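Local coordinates for protein mannan endo-1,6-alpha-mannosidase (Chaetomium thermophilum, PDB 6RY0) that probably cleaves or transfers alpha-1,6-linked mannose chains as a family 76 glycosidase, helping to move GPI-anchored glycoproteins into the fungal cell wall, at residues L49-N54 against G80-T85; E58-L63 against I102-L107; W221-F226 against D280-D285. All blocks are in the same frame, centred on the assembly; numbering follows the deposited sequence. Where two conformers were deposited one is given.

Contact 1: L49-N54 against G80-T85; sequences LFYKGN and GAMMGT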
ATOM      1  N   LEU A  49       1.640 -15.817 -12.153  1.00  8.50           N
ATOM      2  CA  LEU A  49       2.101 -17.192 -12.011  1.00  8.82           C
ATOM      3  C   LEU A  49       2.323 -17.567 -10.535  1.00  9.66           C
ATOM      4  O   LEU A  49       2.256 -18.745 -10.175  1.00 11.37           O
ATOM      5  CB  LEU A  49       3.391 -17.444 -12.781  1.00  9.36           C
ATOM      6  CG  LEU A  49       3.275 -17.363 -14.299  1.00 10.41           C
ATOM      7  CD1 LEU A  49       4.685 -17.491 -14.905  1.00 10.87           C
ATOM      8  CD2 LEU A  49       2.364 -18.440 -14.854  1.00 11.05           C
ATOM      9  N   PHE A  50       2.640 -16.592  -9.673  1.00  8.87           N
ATOM     10  CA  PHE A  50       2.830 -16.902  -8.262  1.00  9.19           C
ATOM     11  C   PHE A  50       1.523 -17.241  -7.551  1.00  9.28           C
ATOM     12  O   PHE A  50       1.541 -17.858  -6.487  1.00 10.38           O
ATOM     13  CB  PHE A  50       3.477 -15.711  -7.550  1.00 10.01           C
ATOM     14  CG  PHE A  50       4.899 -15.459  -7.960  1.00 10.14           C
ATOM     15  CD1 PHE A  50       5.947 -16.137  -7.364  1.00 11.57           C
ATOM     16  CD2 PHE A  50       5.195 -14.510  -8.899  1.00  9.95           C
ATOM     17  CE1 PHE A  50       7.255 -15.897  -7.740  1.00 12.30           C
ATOM     18  CE2 PHE A  50       6.507 -14.283  -9.290  1.00 10.57           C
ATOM     19  CZ  PHE A  50       7.536 -14.980  -8.712  1.00 11.40           C
ATOM     20  N   TYR A  51       0.425 -16.740  -8.076  1.00  8.96           N
ATOM     21  CA  TYR A  51      -0.876 -16.761  -7.430  1.00  9.68           C
ATOM     22  C   TYR A  51      -1.657 -17.998  -7.859  1.00 10.24           C
ATOM     23  O   TYR A  51      -1.838 -18.230  -9.039  1.00 12.54           O
ATOM     24  CB  TYR A  51      -1.641 -15.509  -7.811  1.00 10.77           C
ATOM     25  CG  TYR A  51      -3.033 -15.455  -7.251  1.00 10.51           C
ATOM     26  CD1 TYR A  51      -3.258 -15.206  -5.907  1.00 10.36           C
ATOM     27  CD2 TYR A  51      -4.143 -15.613  -8.074  1.00 10.53           C
ATOM     28  CE1 TYR A  51      -4.553 -15.147  -5.393  1.00 10.37           C
ATOM     29  CE2 TYR A  51      -5.430 -15.556  -7.574  1.00 10.50           C
ATOM     30  CZ  TYR A  51      -5.632 -15.322  -6.230  1.00  9.86           C
ATOM     31  OH  TYR A  51      -6.878 -15.235  -5.689  1.00 10.57           O
ATOM     32  N   LYS A  52      -2.119 -18.772  -6.877  1.00 10.18           N
ATOM     33  CA  LYS A  52      -2.855 -20.001  -7.114  1.00 11.88           C
ATOM     34  C   LYS A  52      -4.297 -19.905  -6.647  1.00 10.95           C
ATOM     35  O   LYS A  52      -5.034 -20.881  -6.769  1.00 11.96           O
ATOM     36  CB  LYS A  52      -2.158 -21.167  -6.363  1.00 15.06           C
ATOM     37  CG  LYS A  52      -0.649 -21.239  -6.541  1.00 16.15           C
ATOM     38  CD  LYS A  52      -0.294 -21.344  -7.977  1.00 17.34           C
ATOM     39  CE  LYS A  52       1.197 -21.587  -8.156  1.00 18.67           C
ATOM     40  NZ  LYS A  52       1.550 -21.557  -9.592  1.00 19.76           N
ATOM     41  N   GLY A  53      -4.721 -18.767  -6.112  1.00 10.56           N
ATOM     42  CA  GLY A  53      -5.980 -18.707  -5.396  1.00 11.36           C
ATOM     43  C   GLY A  53      -7.223 -18.891  -6.184  1.00 12.73           C
ATOM     44  O   GLY A  53      -8.290 -19.124  -5.611  1.00 14.49           O
ATOM     45  N   ASN A  54      -7.128 -18.737  -7.487  1.00 13.85           N
ATOM     46  CA  ASN A  54      -8.262 -18.960  -8.374  1.00 16.02           C
ATOM     47  C   ASN A  54      -8.393 -20.399  -8.818  1.00 17.34           C
ATOM     48  O   ASN A  54      -9.323 -20.710  -9.548  1.00 19.62           O
ATOM     49  CB  ASN A  54      -8.146 -18.054  -9.602  1.00 17.90           C
ATOM     50  CG  ASN A  54      -6.887 -18.304 -10.379  1.00 19.45           C
ATOM     51  OD1 ASN A  54      -5.798 -18.472  -9.789  1.00 20.59           O
ATOM     52  ND2 ASN A  54      -7.005 -18.340 -11.698  1.00 21.33           N
ATOM     53  N   GLY A  80      -3.495  -8.808  -0.188  1.00  7.19           N
ATOM     54  CA  GLY A  80      -4.205  -7.561  -0.349  1.00  7.87           C
ATOM     55  C   GLY A  80      -3.427  -6.543  -1.169  1.00  7.14           C
ATOM     56  O   GLY A  80      -3.986  -5.819  -2.010  1.00  7.69           O
ATOM     57  N   ALA A  81      -2.122  -6.479  -0.944  1.00  6.82           N
ATOM     58  CA  ALA A  81      -1.263  -5.628  -1.749  1.00  7.56           C
ATOM     59  C   ALA A  81      -1.286  -6.051  -3.206  1.00  6.93           C
ATOM     60  O   ALA A  81      -1.334  -5.187  -4.112  1.00  7.26           O
ATOM     61  CB  ALA A  81       0.176  -5.682  -1.199  1.00  9.10           C
ATOM     62  N   MET A  82      -1.234  -7.340  -3.470  1.00  7.04           N
ATOM     63  CA  MET A  82      -1.333  -7.831  -4.847  1.00  6.75           C
ATOM     64  C   MET A  82      -2.652  -7.405  -5.476  1.00  6.64           C
ATOM     65  O   MET A  82      -2.684  -6.950  -6.623  1.00  6.54           O
ATOM     66  CB  MET A  82      -1.191  -9.349  -4.877  1.00  7.44           C
ATOM     67  CG  MET A  82      -1.294  -9.902  -6.285  1.00  8.50           C
ATOM     68  SD  MET A  82      -1.438 -11.690  -6.290  1.00  9.97           S
ATOM     69  CE  MET A  82      -2.027 -11.901  -7.995  1.00 12.98           C
ATOM     70  N   MET A  83      -3.767  -7.566  -4.759  1.00  6.68           N
ATOM     71  CA  MET A  83      -5.048  -7.193  -5.330  1.00  6.70           C
ATOM     72  C   MET A  83      -5.018  -5.744  -5.768  1.00  6.70           C
ATOM     73  O   MET A  83      -5.435  -5.391  -6.866  1.00  7.04           O
ATOM     74  CB  MET A  83      -6.190  -7.444  -4.340  1.00  7.34           C
ATOM     75  CG  MET A  83      -6.382  -8.891  -3.883  1.00  7.64           C
ATOM     76  SD  MET A  83      -6.713 -10.135  -5.135  1.00  8.55           S
ATOM     77  CE  MET A  83      -5.081 -10.853  -5.345  1.00 10.23           C
ATOM     78  N   GLY A  84      -4.553  -4.864  -4.884  1.00  6.55           N
ATOM     79  CA  GLY A  84      -4.512  -3.456  -5.231  1.00  6.93           C
ATOM     80  C   GLY A  84      -3.600  -3.170  -6.415  1.00  6.40           C
ATOM     81  O   GLY A  84      -3.903  -2.331  -7.262  1.00  6.64           O
ATOM     82  N   THR A  85      -2.477  -3.872  -6.494  1.00  6.44           N
ATOM     83  CA  THR A  85      -1.570  -3.714  -7.630  1.00  6.41           C
ATOM     84  C   THR A  85      -2.298  -3.978  -8.953  1.00  6.54           C
ATOM     85  O   THR A  85      -2.091  -3.268  -9.937  1.00  6.63           O
ATOM     86  CB  THR A  85      -0.352  -4.634  -7.495  1.00  6.87           C
ATOM     87  OG1 THR A  85       0.333  -4.338  -6.275  1.00  7.45           O
ATOM     88  CG2 THR A  85       0.628  -4.418  -8.618  1.00  7.65           C
TER

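Contact 2: E58-L63 against I102-L107; sequences EIPGIL and IMEGML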
ATOM      1  N   GLU A  58      -7.947 -24.043  -3.856  1.00 19.73           N
ATOM      2  CA  GLU A  58      -7.087 -23.030  -3.248  1.00 16.88           C
ATOM      3  C   GLU A  58      -7.934 -21.883  -2.700  1.00 15.70           C
ATOM      4  O   GLU A  58      -9.133 -21.813  -2.943  1.00 17.64           O
ATOM      5  CB  GLU A  58      -6.086 -22.508  -4.267  1.00 17.58           C
ATOM      6  CG  GLU A  58      -5.250 -23.595  -4.944  1.00 20.13           C
ATOM      7  CD  GLU A  58      -4.173 -24.182  -4.062  1.00 23.75           C
ATOM      8  OE1 GLU A  58      -3.902 -23.643  -2.978  1.00 25.20           O
ATOM      9  OE2 GLU A  58      -3.561 -25.188  -4.475  1.00 26.35           O
ATOM     10  N   ILE A  59      -7.292 -20.985  -1.965  1.00 14.15           N
ATOM     11  CA  ILE A  59      -7.968 -19.896  -1.292  1.00 13.10           C
ATOM     12  C   ILE A  59      -7.798 -18.581  -2.058  1.00 11.24           C
ATOM     13  O   ILE A  59      -6.694 -18.076  -2.193  1.00 11.34           O
ATOM     14  CB  ILE A  59      -7.369 -19.730   0.117  1.00 14.31           C
ATOM     15  CG1 ILE A  59      -7.491 -21.017   0.934  1.00 16.07           C
ATOM     16  CG2 ILE A  59      -8.018 -18.549   0.835  1.00 14.76           C
ATOM     17  CD1 ILE A  59      -6.840 -20.932   2.295  1.00 17.39           C
ATOM     18  N   PRO A  60      -8.895 -18.010  -2.550  1.00 10.62           N
ATOM     19  CA  PRO A  60      -8.742 -16.734  -3.246  1.00  9.85           C
ATOM     20  C   PRO A  60      -8.221 -15.622  -2.355  1.00  9.29           C
ATOM     21  O   PRO A  60      -8.591 -15.516  -1.194  1.00 10.06           O
ATOM     22  CB  PRO A  60     -10.144 -16.433  -3.762  1.00 10.52           C
ATOM     23  CG  PRO A  60     -10.848 -17.782  -3.797  1.00 12.18           C
ATOM     24  CD  PRO A  60     -10.264 -18.540  -2.657  1.00 11.76           C
ATOM     25  N   GLY A  61      -7.416 -14.761  -2.953  1.00  8.47           N
ATOM     26  CA  GLY A  61      -7.000 -13.527  -2.330  1.00  8.59           C
ATOM     27  C   GLY A  61      -5.657 -13.566  -1.630  1.00  8.83           C
ATOM     28  O   GLY A  61      -5.201 -12.521  -1.189  1.00 10.87           O
ATOM     29  N   ILE A  62      -5.035 -14.731  -1.514  1.00  8.82           N
ATOM     30  CA  ILE A  62      -3.735 -14.829  -0.889  1.00  8.89           C
ATOM     31  C   ILE A  62      -2.710 -15.411  -1.835  1.00  9.28           C
ATOM     32  O   ILE A  62      -3.026 -16.213  -2.720  1.00 11.85           O
ATOM     33  CB  ILE A  62      -3.741 -15.653   0.434  1.00 10.49           C
ATOM     34  CG1 ILE A  62      -4.237 -17.083   0.194  1.00 13.11           C
ATOM     35  CG2 ILE A  62      -4.553 -14.938   1.490  1.00 11.66           C
ATOM     36  CD1 ILE A  62      -4.002 -18.014   1.385  1.00 15.87           C
ATOM     37  N   LEU A  63      -1.478 -14.981  -1.634  1.00  9.08           N
ATOM     38  CA  LEU A  63      -0.315 -15.623  -2.217  1.00  8.98           C
ATOM     39  C   LEU A  63       0.033 -16.850  -1.360  1.00  9.30           C
ATOM     40  O   LEU A  63      -0.466 -17.017  -0.255  1.00 10.56           O
ATOM     41  CB  LEU A  63       0.846 -14.624  -2.284  1.00  9.11           C
ATOM     42  CG  LEU A  63       0.720 -13.606  -3.421  1.00  9.23           C
ATOM     43  CD1 LEU A  63       1.587 -12.404  -3.115  1.00 10.64           C
ATOM     44  CD2 LEU A  63       1.116 -14.222  -4.748  1.00  9.79           C
ATOM     45  N   ILE A 102      -9.253 -10.897  -9.479  1.00  8.67           N
ATOM     46  CA  ILE A 102      -9.014  -9.918  -8.438  1.00  8.44           C
ATOM     47  C   ILE A 102     -10.286  -9.631  -7.650  1.00  8.54           C
ATOM     48  O   ILE A 102     -10.244  -9.563  -6.421  1.00  8.91           O
ATOM     49  CB  ILE A 102      -8.381  -8.665  -9.062  1.00  9.32           C
ATOM     50  CG1 ILE A 102      -7.045  -9.021  -9.734  1.00 10.01           C
ATOM     51  CG2 ILE A 102      -8.253  -7.544  -8.029  1.00  9.93           C
ATOM     52  CD1 ILE A 102      -5.971  -9.598  -8.845  1.00  9.78           C
ATOM     53  N   MET A 103     -11.415  -9.505  -8.330  1.00  8.94           N
ATOM     54  CA  MET A 103     -12.660  -9.305  -7.603  0.78  9.84           C
ATOM     55  C   MET A 103     -12.896 -10.497  -6.680  1.00  9.64           C
ATOM     56  O   MET A 103     -13.266 -10.297  -5.509  1.00 10.11           O
ATOM     57  CB  MET A 103     -13.851  -9.107  -8.548  0.78  9.91           C
ATOM     58  CG  MET A 103     -15.152  -8.921  -7.803  0.78 11.10           C
ATOM     59  SD  MET A 103     -16.589  -8.916  -8.851  0.78 11.85           S
ATOM     60  CE  MET A 103     -16.313  -7.404  -9.782  0.78 13.43           C
ATOM     61  N   GLU A 104     -12.700 -11.716  -7.169  1.00  9.47           N
ATOM     62  CA  GLU A 104     -12.902 -12.909  -6.346  1.00  9.68           C
ATOM     63  C   GLU A 104     -12.002 -12.888  -5.113  1.00  8.61           C
ATOM     64  O   GLU A 104     -12.439 -13.189  -3.990  1.00  9.11           O
ATOM     65  CB  GLU A 104     -12.666 -14.185  -7.155  1.00 11.26           C
ATOM     66  CG  GLU A 104     -12.762 -15.515  -6.399  1.00 13.77           C
ATOM     67  CD  GLU A 104     -12.251 -16.730  -7.195  1.00 17.04           C
ATOM     68  OE1 GLU A 104     -11.097 -16.766  -7.691  1.00 17.17           O
ATOM     69  OE2 GLU A 104     -13.023 -17.691  -7.264  1.00 21.44           O
ATOM     70  N   GLY A 105     -10.737 -12.557  -5.305  1.00  8.24           N
ATOM     71  CA  GLY A 105      -9.796 -12.522  -4.215  1.00  8.26           C
ATOM     72  C   GLY A 105     -10.144 -11.464  -3.172  1.00  7.89           C
ATOM     73  O   GLY A 105     -10.116 -11.728  -1.961  1.00  8.71           O
ATOM     74  N   MET A 106     -10.466 -10.253  -3.638  1.00  7.78           N
ATOM     75  CA  MET A 106     -10.857  -9.194  -2.703  0.59  7.54           C
ATOM     76  C   MET A 106     -12.101  -9.579  -1.917  1.00  8.17           C
ATOM     77  O   MET A 106     -12.172  -9.293  -0.725  1.00  8.83           O
ATOM     78  CB  MET A 106     -11.034  -7.879  -3.448  0.59  7.90           C
ATOM     79  CG  MET A 106      -9.717  -7.355  -4.051  0.59  8.00           C
ATOM     80  SD  MET A 106      -9.844  -5.863  -5.059  0.59  8.61           S
ATOM     81  CE  MET A 106     -10.283  -4.636  -3.835  0.59 10.10           C
ATOM     82  N   LEU A 107     -13.100 -10.168  -2.567  1.00  8.17           N
ATOM     83  CA  LEU A 107     -14.335 -10.484  -1.868  1.00  8.57           C
ATOM     84  C   LEU A 107     -14.159 -11.643  -0.912  1.00  8.72           C
ATOM     85  O   LEU A 107     -14.869 -11.730   0.095  1.00  9.21           O
ATOM     86  CB  LEU A 107     -15.418 -10.802  -2.870  1.00  9.00           C
ATOM     87  CG  LEU A 107     -15.948  -9.598  -3.648  1.00 10.35           C
ATOM     88  CD1 LEU A 107     -16.936 -10.031  -4.700  1.00 11.37           C
ATOM     89  CD2 LEU A 107     -16.577  -8.566  -2.729  1.00 11.31           C
TER

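Contact 3: W221-F226 against D280-D285; sequences WAEKIF and DQKWKD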
ATOM      1  N   TRP A 221     -10.288  13.295  11.370  1.00  7.95           N
ATOM      2  CA  TRP A 221      -9.504  12.179  11.892  1.00  7.91           C
ATOM      3  C   TRP A 221      -8.125  12.106  11.242  1.00  7.94           C
ATOM      4  O   TRP A 221      -7.119  11.852  11.915  1.00  8.42           O
ATOM      5  CB  TRP A 221     -10.248  10.868  11.713  1.00  8.06           C
ATOM      6  CG  TRP A 221     -11.153  10.490  12.822  1.00  8.43           C
ATOM      7  CD1 TRP A 221     -12.524  10.585  12.859  1.00  9.91           C
ATOM      8  CD2 TRP A 221     -10.769   9.834  14.016  1.00  9.43           C
ATOM      9  NE1 TRP A 221     -13.007  10.025  14.007  1.00 10.61           N
ATOM     10  CE2 TRP A 221     -11.950   9.528  14.729  1.00  9.91           C
ATOM     11  CE3 TRP A 221      -9.546   9.452  14.534  1.00 10.98           C
ATOM     12  CZ2 TRP A 221     -11.929   8.844  15.932  1.00 12.10           C
ATOM     13  CZ3 TRP A 221      -9.523   8.804  15.736  1.00 12.71           C
ATOM     14  CH2 TRP A 221     -10.701   8.505  16.425  1.00 12.67           C
ATOM     15  N   ALA A 222      -8.079  12.269   9.924  1.00  7.77           N
ATOM     16  CA  ALA A 222      -6.782  12.200   9.237  1.00  8.33           C
ATOM     17  C   ALA A 222      -5.847  13.266   9.774  1.00  7.90           C
ATOM     18  O   ALA A 222      -4.671  13.005  10.035  1.00  8.93           O
ATOM     19  CB  ALA A 222      -7.000  12.343   7.751  1.00  8.78           C
ATOM     20  N   GLU A 223      -6.355  14.489   9.944  1.00  8.45           N
ATOM     21  CA  GLU A 223      -5.585  15.611  10.517  0.50  9.31           C
ATOM     22  C   GLU A 223      -5.046  15.196  11.892  1.00  8.67           C
ATOM     23  O   GLU A 223      -3.877  15.426  12.227  1.00  9.58           O
ATOM     24  CB  GLU A 223      -6.437  16.916  10.654  0.50 10.90           C
ATOM     25  CG  GLU A 223      -7.072  17.614   9.363  0.50 13.02           C
ATOM     26  CD  GLU A 223      -6.287  18.833   8.781  0.50 12.99           C
ATOM     27  OE1 GLU A 223      -5.170  19.063   9.300  0.50 15.18           O
ATOM     28  OE2 GLU A 223      -6.767  19.530   7.777  0.50 10.97           O
ATOM     29  N   LYS A 224      -5.929  14.649  12.727  1.00  8.23           N
ATOM     30  CA  LYS A 224      -5.561  14.292  14.087  1.00  8.49           C
ATOM     31  C   LYS A 224      -4.432  13.273  14.085  1.00  8.27           C
ATOM     32  O   LYS A 224      -3.471  13.382  14.872  1.00  8.71           O
ATOM     33  CB  LYS A 224      -6.805  13.739  14.804  1.00  9.87           C
ATOM     34  CG  LYS A 224      -6.601  13.338  16.235  1.00 12.82           C
ATOM     35  CD  LYS A 224      -7.923  12.830  16.815  1.00 15.28           C
ATOM     36  CE  LYS A 224      -8.159  13.167  18.274  1.00 18.36           C
ATOM     37  NZ  LYS A 224      -7.202  12.431  19.073  1.00 18.16           N
ATOM     38  N   ILE A 225      -4.543  12.243  13.247  1.00  7.72           N
ATOM     39  CA  ILE A 225      -3.526  11.192  13.256  1.00  7.74           C
ATOM     40  C   ILE A 225      -2.205  11.693  12.688  1.00  7.90           C
ATOM     41  O   ILE A 225      -1.134  11.359  13.220  1.00  8.42           O
ATOM     42  CB  ILE A 225      -4.021   9.959  12.489  1.00  8.97           C
ATOM     43  CG1 ILE A 225      -5.220   9.352  13.153  1.00 12.01           C
ATOM     44  CG2 ILE A 225      -2.896   8.971  12.216  1.00 10.74           C
ATOM     45  CD1 ILE A 225      -4.890   8.676  14.461  1.00 13.95           C
ATOM     46  N   PHE A 226      -2.244  12.505  11.642  1.00  8.24           N
ATOM     47  CA  PHE A 226      -1.012  13.091  11.121  1.00  8.42           C
ATOM     48  C   PHE A 226      -0.331  13.945  12.183  1.00  8.82           C
ATOM     49  O   PHE A 226       0.880  13.869  12.390  1.00  9.10           O
ATOM     50  CB  PHE A 226      -1.310  13.927   9.885  1.00  9.08           C
ATOM     51  CG  PHE A 226      -0.056  14.323   9.161  1.00  8.72           C
ATOM     52  CD1 PHE A 226       0.648  15.448   9.536  1.00 10.31           C
ATOM     53  CD2 PHE A 226       0.430  13.556   8.088  1.00  9.20           C
ATOM     54  CE1 PHE A 226       1.822  15.787   8.851  1.00 10.45           C
ATOM     55  CE2 PHE A 226       1.578  13.898   7.427  1.00 10.08           C
ATOM     56  CZ  PHE A 226       2.258  14.993   7.818  1.00 10.45           C
ATOM     57  N   ASP A 280      -5.581  23.662   1.931  1.00 13.36           N
ATOM     58  CA  ASP A 280      -4.918  24.367   3.024  1.00 13.73           C
ATOM     59  C   ASP A 280      -3.420  24.318   2.750  1.00 12.67           C
ATOM     60  O   ASP A 280      -2.829  23.246   2.585  1.00 13.20           O
ATOM     61  CB  ASP A 280      -5.293  23.673   4.340  1.00 14.53           C
ATOM     62  CG  ASP A 280      -4.791  24.366   5.588  1.00 16.38           C
ATOM     63  OD1 ASP A 280      -3.754  25.056   5.540  1.00 16.14           O
ATOM     64  OD2 ASP A 280      -5.441  24.177   6.665  1.00 19.77           O
ATOM     65  N   GLN A 281      -2.785  25.484   2.722  1.00 13.26           N
ATOM     66  CA  GLN A 281      -1.346  25.576   2.504  1.00 13.49           C
ATOM     67  C   GLN A 281      -0.535  24.681   3.422  1.00 11.37           C
ATOM     68  O   GLN A 281       0.527  24.205   3.039  1.00 11.64           O
ATOM     69  CB  GLN A 281      -0.900  27.030   2.694  1.00 15.62           C
ATOM     70  CG  GLN A 281       0.568  27.293   2.429  1.00 18.78           C
ATOM     71  CD  GLN A 281       0.967  27.061   1.008  1.00 21.45           C
ATOM     72  OE1 GLN A 281       0.200  27.321   0.069  1.00 23.04           O
ATOM     73  NE2 GLN A 281       2.191  26.581   0.825  1.00 21.66           N
ATOM     74  N   LYS A 282      -1.007  24.438   4.635  1.00 11.05           N
ATOM     75  CA  LYS A 282      -0.238  23.577   5.524  1.00 10.77           C
ATOM     76  C   LYS A 282      -0.053  22.185   4.921  1.00  9.84           C
ATOM     77  O   LYS A 282       0.995  21.562   5.102  1.00  9.82           O
ATOM     78  CB  LYS A 282      -0.832  23.508   6.931  1.00 12.77           C
ATOM     79  CG  LYS A 282      -1.982  22.597   7.153  1.00 14.63           C
ATOM     80  CD  LYS A 282      -2.483  22.686   8.610  1.00 16.84           C
ATOM     81  CE  LYS A 282      -3.647  21.737   8.841  1.00 18.26           C
ATOM     82  NZ  LYS A 282      -4.256  21.921  10.145  1.00 19.16           N
ATOM     83  N   TRP A 283      -1.051  21.690   4.217  1.00  8.95           N
ATOM     84  CA  TRP A 283      -0.932  20.401   3.565  1.00  8.26           C
ATOM     85  C   TRP A 283      -0.019  20.445   2.362  1.00  8.25           C
ATOM     86  O   TRP A 283       0.681  19.466   2.107  1.00  8.64           O
ATOM     87  CB  TRP A 283      -2.307  19.801   3.227  1.00  8.80           C
ATOM     88  CG  TRP A 283      -3.012  19.316   4.452  1.00  8.86           C
ATOM     89  CD1 TRP A 283      -4.147  19.830   5.023  1.00  8.65           C
ATOM     90  CD2 TRP A 283      -2.632  18.211   5.272  1.00  8.60           C
ATOM     91  NE1 TRP A 283      -4.478  19.135   6.149  1.00  9.33           N
ATOM     92  CE2 TRP A 283      -3.566  18.124   6.324  1.00  8.77           C
ATOM     93  CE3 TRP A 283      -1.597  17.276   5.209  1.00  9.25           C
ATOM     94  CZ2 TRP A 283      -3.479  17.132   7.308  1.00 10.48           C
ATOM     95  CZ3 TRP A 283      -1.530  16.309   6.186  1.00 10.90           C
ATOM     96  CH2 TRP A 283      -2.439  16.259   7.228  1.00 11.31           C
ATOM     97  N   LYS A 284      -0.019  21.531   1.605  1.00  8.85           N
ATOM     98  CA  LYS A 284       0.963  21.673   0.538  0.52  8.98           C
ATOM     99  C   LYS A 284       2.369  21.618   1.105  1.00  8.72           C
ATOM    100  O   LYS A 284       3.247  20.963   0.548  1.00  9.11           O
ATOM    101  CB  LYS A 284       0.769  22.964  -0.261  0.52 10.21           C
ATOM    102  CG  LYS A 284       1.676  22.994  -1.487  0.52 11.26           C
ATOM    103  CD  LYS A 284       1.492  24.224  -2.326  0.52 11.62           C
ATOM    104  CE  LYS A 284       2.442  24.243  -3.515  0.52 12.68           C
ATOM    105  NZ  LYS A 284       3.871  24.315  -3.109  0.52 13.35           N
ATOM    106  N   ASP A 285       2.593  22.320   2.209  1.00  9.29           N
ATOM    107  CA  ASP A 285       3.905  22.333   2.838  1.00  9.74           C
ATOM    108  C   ASP A 285       4.318  20.949   3.276  1.00  9.09           C
ATOM    109  O   ASP A 285       5.485  20.557   3.133  1.00  9.35           O
ATOM    110  CB  ASP A 285       3.933  23.261   4.062  1.00 12.32           C
ATOM    111  CG  ASP A 285       3.744  24.711   3.740  1.00 15.92           C
ATOM    112  OD1 ASP A 285       3.931  25.110   2.577  1.00 15.57           O
ATOM    113  OD2 ASP A 285       3.460  25.476   4.680  1.00 18.77           O
TER
HETATM  114  O   HOH W   1      -7.383  22.239   6.983  1.00 28.18           O

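Contact 1: L49-N54 against G80-T85
Tyr51 and Met82 make a Met-aromatic contact that seats the loop following helix 33-48 on helix 76-93, in an enzyme of family 76, whose members are built as alpha/alpha barrels. It is a compact example of how one aromatic side chain can join an irregular segment to a helix without any hydrogen bond between the two. The backbones stay well apart, Tyr51 CA lying 9.3 Å from Met82 CA, and side chains span the distance. Met82 does so by stretching out: CG is anti to the backbone N (chi1 180°), and the rest of the chain continues extended, carrying the thioether straight to the base of the tyrosine. Its methyl CE rests 3.6 Å from Tyr51 CB, while SD comes within 4.0 Å of Tyr51 CD1. The sulfur is 4.7 Å from the centroid of the Tyr51 ring and 42° off the ring normal, an oblique approach, and the two side chains cross at about a right angle. Met83 takes a different route, its chain folded rather than extended, and brings its own methyl to a looser approach of 4.3 Å between Met83 CE and Tyr51 CE1.

The loop itself helps to hold the ring. Just after the tyrosine the backbone turns back, placing Gly53 N over the middle of one ring face. All three touching residues are buried, and further apolar groups close in, with Leu63 and Met393 against Met82, and Ile102 and Met106 against Met83. The polar end of the tyrosine is satisfied within the same region: Tyr51 OH is hydrogen-bonded to Gly61 N, which ties the far end of the ring to backbone.

Contact 2: E58-L63 against I102-L107
Gly61 and Gly105 meet backbone to backbone where a type II beta turn, running from Ile59 to Ile62, sits directly on helix 99-108. The principle illustrated is that two glycines let a turn and a helix come far closer than side chains would permit: Gly61 CA and Gly105 CA are 3.5 Å apart, and Gly61 N is equally near Gly105 CA, at 3.5 Å. Gly61 occupies the third position of the turn with a positive phi of 96°, a conformation that glycine adopts readily. Pro60, at the second position, supplies the side-chain part of the contact. Its ring lies against the aliphatic stem of Glu104, with Pro60 CB 3.8 Å from Glu104 CG, and Pro60 CG reaches the carboxylate carbon, Glu104 CD, also at 3.8 Å. With CG anti to the backbone N (chi1 177°) and the chain extended beyond it, Glu104 lays its stem against the proline while the residue remains exposed.

Farther out, Asn54 touches Glu104 and His108 packs on Pro60. The turn is also held through its backbone, since Pro60 O accepts a hydrogen bond from Gln109 NE2, just beyond the helix.

Contact 3: W221-F226 against D280-D285
Glu223, on helix 216-231, reaches across to Lys282 and Trp283 in the first turn of helix 281-298, a polar and aromatic bridge between two helices of the alpha-helical family 76 fold. The short helical segments approach no closer than 13.5 Å between axes, so long side chains must span the gap. In the conformer described here, the Glu223 chain bends at chi2 (-99°), swinging its carboxylate toward the indole. Its OE2 accepts a nearly straight hydrogen bond from Trp283 NE1, 2.8 Å long with an N-H...O angle of 174°; OE2 lies in the plane of the indole, whereas the N-H comes to the carboxylate from above the plane of that group. The other oxygen, OE1, forms a salt bridge with Lys282 NZ at 3.1 Å, weak as a hydrogen bond. A water donates to Glu223 OE2 at 2.9 Å and also to Asp280 OD2 at 2.8 Å, placing a proton donor between two carboxylates that would otherwise be expected to repel. Asp280 is itself the N-cap of its helix, OD1 accepting from Lys282 N at 3.0 Å.

One turn farther along, Phe226 takes up the apolar half of the same indole. The six-membered ring of Trp283 presents its edge to a face of Phe226, a T-shaped pair with planes 71° apart. Trp283 is thus engaged at both ends of its edge, by a carboxylate and by a ring, which should limit its rotation. Phe203 meets Phe226, and Arg286 makes a cation-pi contact with the indole; within the aromatic pair, Trp283 CH2 comes to 3.6 Å from Phe226 CG.

Contacts 1 and 2 are neighbours, their centres about 7 Å apart, and their segments alternate along the chain: two pieces of one loop after helix 33-48 come first, then helices 76-93 and 99-108, which receive them in turn. The loop is thereby fastened to two successive helices, and Tyr51 OH with Gly61 N couples the two attachments. Contact 3 follows later in sequence and stands on the other side of the chain's centre, its own centre about 33 Å from that of contact 1 and 34 Å from that of contact 2. It joins helix to helix, so two distant parts of the family 76 region are joined in quite different ways.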